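Long-range contact in amyloid-like protein 1 (Homo sapiens, PDB 3PMR), which probably binds heparin and takes part in cell adhesion, through an all-helical E2 domain that pairs with a second copy of itself: residues Arg50-Ala55 with His73-Leu78. Sequence-based numbering, arbitrary orientation.
Sequences REWAMA and HFQSIL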
ATOM      1  N   ARG B  50       9.547 -24.616  -7.932  1.00 23.30           N
ATOM      2  CA  ARG B  50      10.476 -25.702  -7.657  1.00 35.96           C
ATOM      3  C   ARG B  50      10.099 -26.936  -8.486  1.00 29.11           C
ATOM      4  O   ARG B  50      10.961 -27.589  -9.066  1.00 31.53           O
ATOM      5  CB  ARG B  50      10.431 -26.029  -6.163  1.00 36.60           C
ATOM      6  CG  ARG B  50      11.399 -27.094  -5.696  1.00 62.36           C
ATOM      7  CD  ARG B  50      11.226 -27.322  -4.199  1.00 83.36           C
ATOM      8  NE  ARG B  50      11.510 -26.109  -3.435  1.00 96.86           N
ATOM      9  CZ  ARG B  50      12.732 -25.694  -3.110  1.00101.80           C
ATOM     10  NH1 ARG B  50      13.799 -26.396  -3.473  1.00 84.77           N
ATOM     11  NH2 ARG B  50      12.890 -24.566  -2.428  1.00104.06           N
ATOM     12  N   GLU B  51       8.805 -27.244  -8.535  1.00 25.56           N
ATOM     13  CA  GLU B  51       8.311 -28.383  -9.297  1.00 29.24           C
ATOM     14  C   GLU B  51       8.606 -28.147 -10.766  1.00 34.00           C
ATOM     15  O   GLU B  51       9.047 -29.046 -11.478  1.00 34.90           O
ATOM     16  CB  GLU B  51       6.805 -28.550  -9.090  1.00 25.53           C
ATOM     17  CG  GLU B  51       6.428 -29.260  -7.805  1.00 41.64           C
ATOM     18  CD  GLU B  51       4.933 -29.251  -7.558  1.00 50.96           C
ATOM     19  OE1 GLU B  51       4.170 -29.093  -8.537  1.00 59.32           O
ATOM     20  OE2 GLU B  51       4.521 -29.410  -6.389  1.00 52.44           O
ATOM     21  N   TRP B  52       8.365 -26.923 -11.213  1.00 25.09           N
ATOM     22  CA  TRP B  52       8.623 -26.554 -12.596  1.00 28.34           C
ATOM     23  C   TRP B  52      10.104 -26.763 -12.955  1.00 25.32           C
ATOM     24  O   TRP B  52      10.417 -27.302 -14.013  1.00 29.76           O
ATOM     25  CB  TRP B  52       8.228 -25.095 -12.809  1.00 25.24           C
ATOM     26  CG  TRP B  52       8.208 -24.660 -14.229  1.00 24.70           C
ATOM     27  CD1 TRP B  52       8.363 -25.443 -15.338  1.00 30.86           C
ATOM     28  CD2 TRP B  52       8.023 -23.324 -14.700  1.00 29.66           C
ATOM     29  NE1 TRP B  52       8.289 -24.671 -16.476  1.00 28.65           N
ATOM     30  CE2 TRP B  52       8.080 -23.366 -16.110  1.00 35.10           C
ATOM     31  CE3 TRP B  52       7.808 -22.088 -14.064  1.00 24.21           C
ATOM     32  CZ2 TRP B  52       7.941 -22.218 -16.899  1.00 31.85           C
ATOM     33  CZ3 TRP B  52       7.668 -20.947 -14.850  1.00 28.42           C
ATOM     34  CH2 TRP B  52       7.734 -21.022 -16.255  1.00 32.28           C
ATOM     35  N   ALA B  53      11.010 -26.329 -12.085  1.00 27.23           N
ATOM     36  CA  ALA B  53      12.438 -26.495 -12.343  1.00 29.57           C
ATOM     37  C   ALA B  53      12.789 -27.986 -12.479  1.00 32.91           C
ATOM     38  O   ALA B  53      13.443 -28.391 -13.440  1.00 40.42           O
ATOM     39  CB  ALA B  53      13.256 -25.857 -11.215  1.00 31.92           C
ATOM     40  N   MET B  54      12.344 -28.790 -11.516  1.00 27.92           N
ATOM     41  CA  MET B  54      12.580 -30.236 -11.510  1.00 31.00           C
ATOM     42  C   MET B  54      12.179 -30.885 -12.834  1.00 45.19           C
ATOM     43  O   MET B  54      12.967 -31.608 -13.454  1.00 38.59           O
ATOM     44  CB  MET B  54      11.780 -30.879 -10.378  1.00 39.34           C
ATOM     45  CG  MET B  54      12.604 -31.272  -9.166  1.00 68.09           C
ATOM     46  SD  MET B  54      11.629 -31.422  -7.646  1.00 94.21           S
ATOM     47  CE  MET B  54      10.191 -32.352  -8.214  1.00 78.31           C
ATOM     48  N   ALA B  55      10.950 -30.620 -13.266  1.00 28.61           N
ATOM     49  CA  ALA B  55      10.431 -31.178 -14.507  1.00 35.36           C
ATOM     50  C   ALA B  55      11.178 -30.633 -15.725  1.00 40.25           C
ATOM     51  O   ALA B  55      11.470 -31.370 -16.667  1.00 40.91           O
ATOM     52  CB  ALA B  55       8.935 -30.876 -14.623  1.00 34.77           C
ATOM     53  N   HIS B  73       1.507 -27.389 -18.868  1.00 24.18           N
ATOM     54  CA  HIS B  73       1.105 -27.757 -17.532  1.00 30.52           C
ATOM     55  C   HIS B  73       1.422 -26.711 -16.460  1.00 36.27           C
ATOM     56  O   HIS B  73       0.559 -26.383 -15.642  1.00 28.80           O
ATOM     57  CB  HIS B  73       1.750 -29.088 -17.158  1.00 29.01           C
ATOM     58  CG  HIS B  73       1.447 -29.538 -15.762  1.00 35.96           C
ATOM     59  ND1 HIS B  73       2.362 -29.450 -14.734  1.00 35.63           N
ATOM     60  CD2 HIS B  73       0.335 -30.095 -15.223  1.00 40.02           C
ATOM     61  CE1 HIS B  73       1.829 -29.936 -13.627  1.00 44.41           C
ATOM     62  NE2 HIS B  73       0.600 -30.333 -13.897  1.00 38.39           N
ATOM     63  N   PHE B  74       2.644 -26.185 -16.465  1.00 29.49           N
ATOM     64  CA  PHE B  74       3.044 -25.197 -15.464  1.00 31.83           C
ATOM     65  C   PHE B  74       2.495 -23.801 -15.727  1.00 32.71           C
ATOM     66  O   PHE B  74       2.165 -23.083 -14.789  1.00 26.80           O
ATOM     67  CB  PHE B  74       4.584 -25.194 -15.318  1.00 26.58           C
ATOM     68  CG  PHE B  74       5.098 -26.421 -14.607  1.00 29.82           C
ATOM     69  CD1 PHE B  74       4.878 -26.585 -13.240  1.00 28.05           C
ATOM     70  CD2 PHE B  74       5.705 -27.459 -15.316  1.00 36.20           C
ATOM     71  CE1 PHE B  74       5.228 -27.767 -12.603  1.00 30.87           C
ATOM     72  CE2 PHE B  74       6.062 -28.653 -14.685  1.00 28.25           C
ATOM     73  CZ  PHE B  74       5.828 -28.804 -13.321  1.00 35.39           C
ATOM     74  N   GLN B  75       2.393 -23.421 -16.999  1.00 26.10           N
ATOM     75  CA  GLN B  75       1.848 -22.107 -17.346  1.00 29.33           C
ATOM     76  C   GLN B  75       0.420 -22.057 -16.852  1.00 36.21           C
ATOM     77  O   GLN B  75      -0.055 -21.040 -16.347  1.00 30.73           O
ATOM     78  CB  GLN B  75       1.833 -21.887 -18.860  1.00 31.87           C
ATOM     79  CG  GLN B  75       3.218 -21.702 -19.489  1.00 41.48           C
ATOM     80  CD  GLN B  75       3.967 -20.494 -18.916  1.00 40.63           C
ATOM     81  OE1 GLN B  75       3.358 -19.459 -18.654  1.00 37.75           O
ATOM     82  NE2 GLN B  75       5.293 -20.616 -18.740  1.00 47.90           N
ATOM     83  N   SER B  76      -0.271 -23.173 -17.029  1.00 31.67           N
ATOM     84  CA  SER B  76      -1.641 -23.249 -16.601  1.00 28.35           C
ATOM     85  C   SER B  76      -1.799 -23.199 -15.103  1.00 32.12           C
ATOM     86  O   SER B  76      -2.740 -22.585 -14.603  1.00 27.95           O
ATOM     87  CB  SER B  76      -2.296 -24.514 -17.106  1.00 32.52           C
ATOM     88  OG  SER B  76      -3.590 -24.600 -16.541  1.00 73.19           O
ATOM     89  N   ILE B  77      -0.916 -23.883 -14.384  1.00 24.21           N
ATOM     90  CA  ILE B  77      -1.002 -23.874 -12.930  1.00 25.44           C
ATOM     91  C   ILE B  77      -0.754 -22.460 -12.421  1.00 28.54           C
ATOM     92  O   ILE B  77      -1.409 -22.006 -11.489  1.00 26.64           O
ATOM     93  CB  ILE B  77       0.030 -24.816 -12.286  1.00 32.44           C
ATOM     94  CG1 ILE B  77      -0.383 -26.274 -12.505  1.00 37.39           C
ATOM     95  CG2 ILE B  77       0.133 -24.540 -10.794  1.00 30.20           C
ATOM     96  CD1 ILE B  77       0.616 -27.277 -11.941  1.00 43.50           C
ATOM     97  N   LEU B  78       0.191 -21.762 -13.040  1.00 22.05           N
ATOM     98  CA  LEU B  78       0.503 -20.400 -12.622  1.00 29.62           C
ATOM     99  C   LEU B  78      -0.639 -19.446 -12.989  1.00 27.78           C
ATOM    100  O   LEU B  78      -0.845 -18.435 -12.329  1.00 30.31           O
ATOM    101  CB  LEU B  78       1.807 -19.927 -13.258  1.00 26.10           C
ATOM    102  CG  LEU B  78       3.095 -20.555 -12.700  1.00 32.94           C
ATOM    103  CD1 LEU B  78       4.279 -20.128 -13.573  1.00 28.70           C
ATOM    104  CD2 LEU B  78       3.305 -20.138 -11.252  1.00 23.73           C
TER
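Two antiparallel helices of the E2 domain, 26-56 and 64-119, meet here through Trp52 and Phe74. Over these short segments the axes run at 174° and come within 10.7 Å. No hydrogen bond joins the segments; the contact is mainly aromatic and apolar. The two aromatic side chains slide past each other in opposite directions. Trp52 CA sits over the centre of the Phe74 face, 3.6 Å from the ring centroid. Phe74 CB lies over the five-membered ring of Trp52, 3.7 Å from its centroid. Both are CH-pi contacts. The Phe74 ring and the five-membered ring of Trp52 are near parallel, 17° apart, but slid so far that they barely overlap. Trp52 CG is anti to the backbone N (chi1 -169°), which lays one face of the five-membered ring over Phe74 CB and leaves the six-membered ring beside Leu78 and Gln75. There Trp52 CZ3 is 3.7 Å from Leu78 CD1. Gln75 bends at chi2 and brings NE2 to 3.5 Å from Trp52 CH2, its amide plane steeply turned to the indole. OE1 of the same amide is hydrogen-bonded to Arg166 of the second subunit. Ala55 CB packs 3.6 Å from Phe74 CE2. The indole also stacks with His170 of the second subunit. An alanine in place of Trp52 would probably open a gap beside Phe74 and Leu78 and leave that histidine without its stacking partner. This is the antiparallel pairing of long helices seen in the first coiled-coil substructure of E2 domains, with Trp52 shared between that pair and the dimer interface.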